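Local structure of proliferating cell nuclear antigen (Entamoeba histolytica, 3P91) at residues Ala9-Glu13 / Ala14-Lys18; Leu55-Glu58 / Thr59-Asp63. The protein probably acts as a ring-shaped sliding clamp on DNA, raising the processivity of DNA polymerase delta during replication. All coordinates share one frame; numbering follows the deposited sequence.

Interaction 1. Residues Ala9-Glu13 / Ala14-Lys18; sequences AKFKE and AALFK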
# COMPACT_ATOMS: atom_id res chain seq x y z
N ALA A 9 11.53 31.60 -12.80
CA ALA A 9 11.37 31.48 -11.36
C ALA A 9 12.06 30.24 -10.80
O ALA A 9 11.88 29.14 -11.31
CB ALA A 9 9.89 31.47 -10.99
N LYS A 10 12.86 30.43 -9.75
CA LYS A 10 13.39 29.29 -9.02
C LYS A 10 12.94 29.31 -7.58
O LYS A 10 13.13 30.29 -6.88
CB LYS A 10 14.92 29.25 -9.06
CG LYS A 10 15.49 28.05 -8.31
CD LYS A 10 16.99 28.05 -8.39
CE LYS A 10 17.54 29.26 -7.67
NZ LYS A 10 18.71 29.85 -8.38
N PHE A 11 12.36 28.20 -7.14
CA PHE A 11 11.82 28.13 -5.80
C PHE A 11 12.92 28.01 -4.76
O PHE A 11 13.99 27.47 -5.03
CB PHE A 11 10.87 26.95 -5.68
CG PHE A 11 9.58 27.16 -6.41
CD1 PHE A 11 8.47 27.65 -5.75
CD2 PHE A 11 9.48 26.88 -7.76
CE1 PHE A 11 7.28 27.85 -6.42
CE2 PHE A 11 8.30 27.08 -8.43
CZ PHE A 11 7.19 27.56 -7.76
N LYS A 12 12.67 28.54 -3.57
CA LYS A 12 13.52 28.27 -2.43
C LYS A 12 13.37 26.80 -2.07
O LYS A 12 14.36 26.10 -1.86
CB LYS A 12 13.15 29.17 -1.25
CG LYS A 12 13.70 30.57 -1.38
CD LYS A 12 13.20 31.50 -0.30
CE LYS A 12 13.92 32.83 -0.34
NZ LYS A 12 13.31 33.85 0.57
N GLU A 13 12.13 26.33 -2.03
CA GLU A 13 11.83 24.94 -1.71
C GLU A 13 10.94 24.30 -2.77
O GLU A 13 9.86 24.80 -3.05
CB GLU A 13 11.15 24.82 -0.34
CG GLU A 13 12.01 25.26 0.84
CD GLU A 13 13.25 24.40 1.04
OE1 GLU A 13 14.24 24.92 1.59
OE2 GLU A 13 13.24 23.21 0.65
N ALA A 14 11.39 23.19 -3.35
CA ALA A 14 10.59 22.50 -4.35
C ALA A 14 9.32 21.89 -3.76
O ALA A 14 8.29 21.79 -4.44
CB ALA A 14 11.42 21.44 -5.06
N ALA A 15 9.39 21.49 -2.50
CA ALA A 15 8.24 20.93 -1.80
C ALA A 15 7.03 21.86 -1.88
O ALA A 15 5.90 21.40 -2.05
CB ALA A 15 8.60 20.66 -0.35
N LEU A 16 7.28 23.16 -1.75
CA LEU A 16 6.21 24.15 -1.76
C LEU A 16 5.29 24.05 -2.98
O LEU A 16 4.07 24.01 -2.84
CB LEU A 16 6.80 25.56 -1.65
CG LEU A 16 5.92 26.78 -1.33
CD1 LEU A 16 5.30 27.38 -2.58
CD2 LEU A 16 4.85 26.41 -0.32
N PHE A 17 5.88 23.99 -4.17
CA PHE A 17 5.08 23.99 -5.39
C PHE A 17 4.43 22.63 -5.67
O PHE A 17 3.35 22.56 -6.25
CB PHE A 17 5.93 24.43 -6.57
CG PHE A 17 5.13 24.75 -7.80
CD1 PHE A 17 4.14 25.72 -7.76
CD2 PHE A 17 5.39 24.11 -9.00
CE1 PHE A 17 3.41 26.03 -8.89
CE2 PHE A 17 4.66 24.41 -10.13
CZ PHE A 17 3.67 25.38 -10.08
N LYS A 18 5.09 21.56 -5.25
CA LYS A 18 4.52 20.23 -5.34
C LYS A 18 3.29 20.12 -4.45
O LYS A 18 2.26 19.58 -4.85
CB LYS A 18 5.55 19.18 -4.92
CG LYS A 18 6.78 19.16 -5.81
CD LYS A 18 7.83 18.16 -5.33
CE LYS A 18 7.33 16.74 -5.45
NZ LYS A 18 8.45 15.79 -5.27
O HOH W 1 11.89 21.25 -0.39
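Phe11, the last residue of strand 7-11, lays its ring against Phe17 of helix 14-25. This strand-to-helix turn belongs to the DNA-clamp fold of the N-terminal PCNA domain, in which antiparallel sheets are packed against helices. Strand and helix run nearly at right angles (104° between their segment directions), and Lys12 and Glu13 make the bend.

The aromatic contact is the main one. The two ring planes are near parallel, 26° apart, but so far slid past each other, with centroids separated by 5.0 Å, that they hardly overlap. Over one face of Phe11 lies the CB of Phe17 instead, a CH-pi contact 3.9 Å from the ring centroid and shifted toward the rim. With CG anti to the backbone N, the Phe17 ring continues beyond that CB, slid aside from the Phe11 ring. Phe11 CZ approaches Phe17 CG to 3.5 Å, so the far end of one ring meets the root of the other. Leu16 adds a looser apolar touch, its CD1 coming 4.3 Å from Phe11 CE1. Leu93 and Leu95 of the neighbouring strand pack on Phe11, while Leu80 and Leu84 of helix 77-84 pack on Phe17, placing the pair in the hydrophobic layer between sheet and helices.

Polar links follow the chain at the exposed corner. The amide of Leu16 reaches back to Glu13 O in a weak, bent bond where the chain turns into the helix. Glu13 is folded at chi2 (-64°), which brings its carboxylate round toward the helix. A water bridges the Glu13 carboxylate and the Ala15 amide: it donates to Glu13 OE2 at 2.6 Å and accepts from Ala15 N at 3.3 Å.

Interaction 2. Residues Leu55-Glu58 / Thr59-Asp63; sequences LLIE and TDAFD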
# COMPACT_ATOMS: atom_id res chain seq x y z
N LEU A 55 -5.29 31.19 -4.48
CA LEU A 55 -3.89 30.96 -4.17
C LEU A 55 -3.02 32.17 -4.44
O LEU A 55 -3.18 32.86 -5.44
CB LEU A 55 -3.32 29.78 -4.96
CG LEU A 55 -1.79 29.64 -5.01
CD1 LEU A 55 -1.22 29.07 -3.71
CD2 LEU A 55 -1.36 28.80 -6.20
N LEU A 56 -2.09 32.41 -3.54
CA LEU A 56 -1.07 33.41 -3.77
C LEU A 56 0.29 32.89 -3.33
O LEU A 56 0.53 32.71 -2.14
CB LEU A 56 -1.39 34.68 -3.01
CG LEU A 56 -0.27 35.70 -3.14
CD1 LEU A 56 -0.08 36.06 -4.61
CD2 LEU A 56 -0.59 36.94 -2.30
N ILE A 57 1.17 32.63 -4.28
CA ILE A 57 2.56 32.42 -3.94
C ILE A 57 3.28 33.75 -4.11
O ILE A 57 3.21 34.36 -5.17
CB ILE A 57 3.22 31.35 -4.81
CG1 ILE A 57 2.33 30.12 -4.90
CG2 ILE A 57 4.57 30.98 -4.22
CD1 ILE A 57 2.85 29.07 -5.82
N GLU A 58 3.96 34.19 -3.07
CA GLU A 58 4.64 35.47 -3.11
C GLU A 58 6.06 35.33 -3.62
O GLU A 58 6.60 34.22 -3.67
CB GLU A 58 4.67 36.07 -1.71
CG GLU A 58 3.31 36.36 -1.13
CD GLU A 58 3.40 37.40 -0.04
OE1 GLU A 58 3.20 38.60 -0.35
OE2 GLU A 58 3.69 37.01 1.12
N THR A 59 6.67 36.46 -3.97
CA THR A 59 8.02 36.44 -4.52
C THR A 59 9.08 36.01 -3.49
O THR A 59 10.18 35.59 -3.87
CB THR A 59 8.41 37.79 -5.24
OG1 THR A 59 8.35 38.89 -4.32
CG2 THR A 59 7.48 38.06 -6.42
N ASP A 60 8.73 36.10 -2.21
CA ASP A 60 9.60 35.64 -1.12
C ASP A 60 9.75 34.12 -1.06
O ASP A 60 10.57 33.59 -0.31
CB ASP A 60 9.05 36.13 0.23
CG ASP A 60 9.49 37.54 0.56
OD1 ASP A 60 8.63 38.35 0.97
OD2 ASP A 60 10.69 37.84 0.42
N ALA A 61 8.95 33.41 -1.86
CA ALA A 61 9.03 31.96 -1.93
C ALA A 61 10.12 31.47 -2.89
O ALA A 61 10.39 30.28 -2.99
CB ALA A 61 7.67 31.39 -2.32
N PHE A 62 10.75 32.42 -3.59
CA PHE A 62 11.71 32.11 -4.64
C PHE A 62 13.09 32.68 -4.35
O PHE A 62 13.22 33.72 -3.71
CB PHE A 62 11.22 32.66 -5.97
CG PHE A 62 9.81 32.30 -6.30
CD1 PHE A 62 9.53 31.18 -7.05
CD2 PHE A 62 8.76 33.08 -5.84
CE1 PHE A 62 8.22 30.84 -7.35
CE2 PHE A 62 7.45 32.75 -6.14
CZ PHE A 62 7.18 31.63 -6.89
N ASP A 63 14.11 31.98 -4.83
CA ASP A 63 15.47 32.49 -4.81
C ASP A 63 15.73 33.42 -5.99
O ASP A 63 16.50 34.36 -5.89
CB ASP A 63 16.47 31.33 -4.82
CG ASP A 63 16.64 30.71 -3.46
OD1 ASP A 63 16.85 29.48 -3.38
OD2 ASP A 63 16.55 31.46 -2.46
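Ile57 and Phe62 meet at the corner where strand 52-57 passes, through the 3-10 turn of Thr59-Ala61, into strand 62-66. These strands lie in different sheets of the N-terminal clamp domain, and the turn carries the chain from one to the other.

The methyl branch of Ile57 does the apolar work. CG2 stands anti to the backbone N and faces the turn, where it touches Ala61 CB at 3.7 Å and Phe62 CZ at 3.8 Å. CD1, at the end of the other branch, reaches Phe17 of helix 14-25, and CG2 also lies against Leu16. Phe62 comes across Ile57 at about a right angle. With CG beside its own backbone N (chi1 -50°), its ring folds back over the turn, and one edge lies against the carbonyl of Glu58: CE2 is 3.0 Å from Glu58 O, which sits near the ring plane. Phe62 also meets the ring of Phe11, on strand 7-11.

The exposed Glu58 is extended beyond CG (chi2 -158°), and its OE2 remains 5.1 Å from Asp60 OD1, a distance at which the like charges may disfavour a closer approach.

The turn is closed by Glu58 O, against which Ala61 also places its CB. The same oxygen accepts the amide of Ala61 over 3.1 Å at 160°, with the nitrogen above the carbonyl plane.

In the fold
Interactions 1 and 2 are two turns of the chain in the same domain, centred about 9 Å apart and joined through neighbouring strands 7-11 and 62-66, where Lys10 O probably accepts a hydrogen bond from Asp63 N at 2.8 Å. Each pairs a buried aromatic side with an exposed acidic corner. Residues 9-18 lead from a strand into a helix, and their core is ring against ring, with a water at the surface. Residues 55-63 lead from one sheet to another, and their core is aliphatic branch against ring, with a firmer backbone bond closing the turn. Contact between Phe11 and Phe62 makes the two cores continuous, and a hydrogen bond from Lys12 NZ to Asp60 O joins the exposed corners.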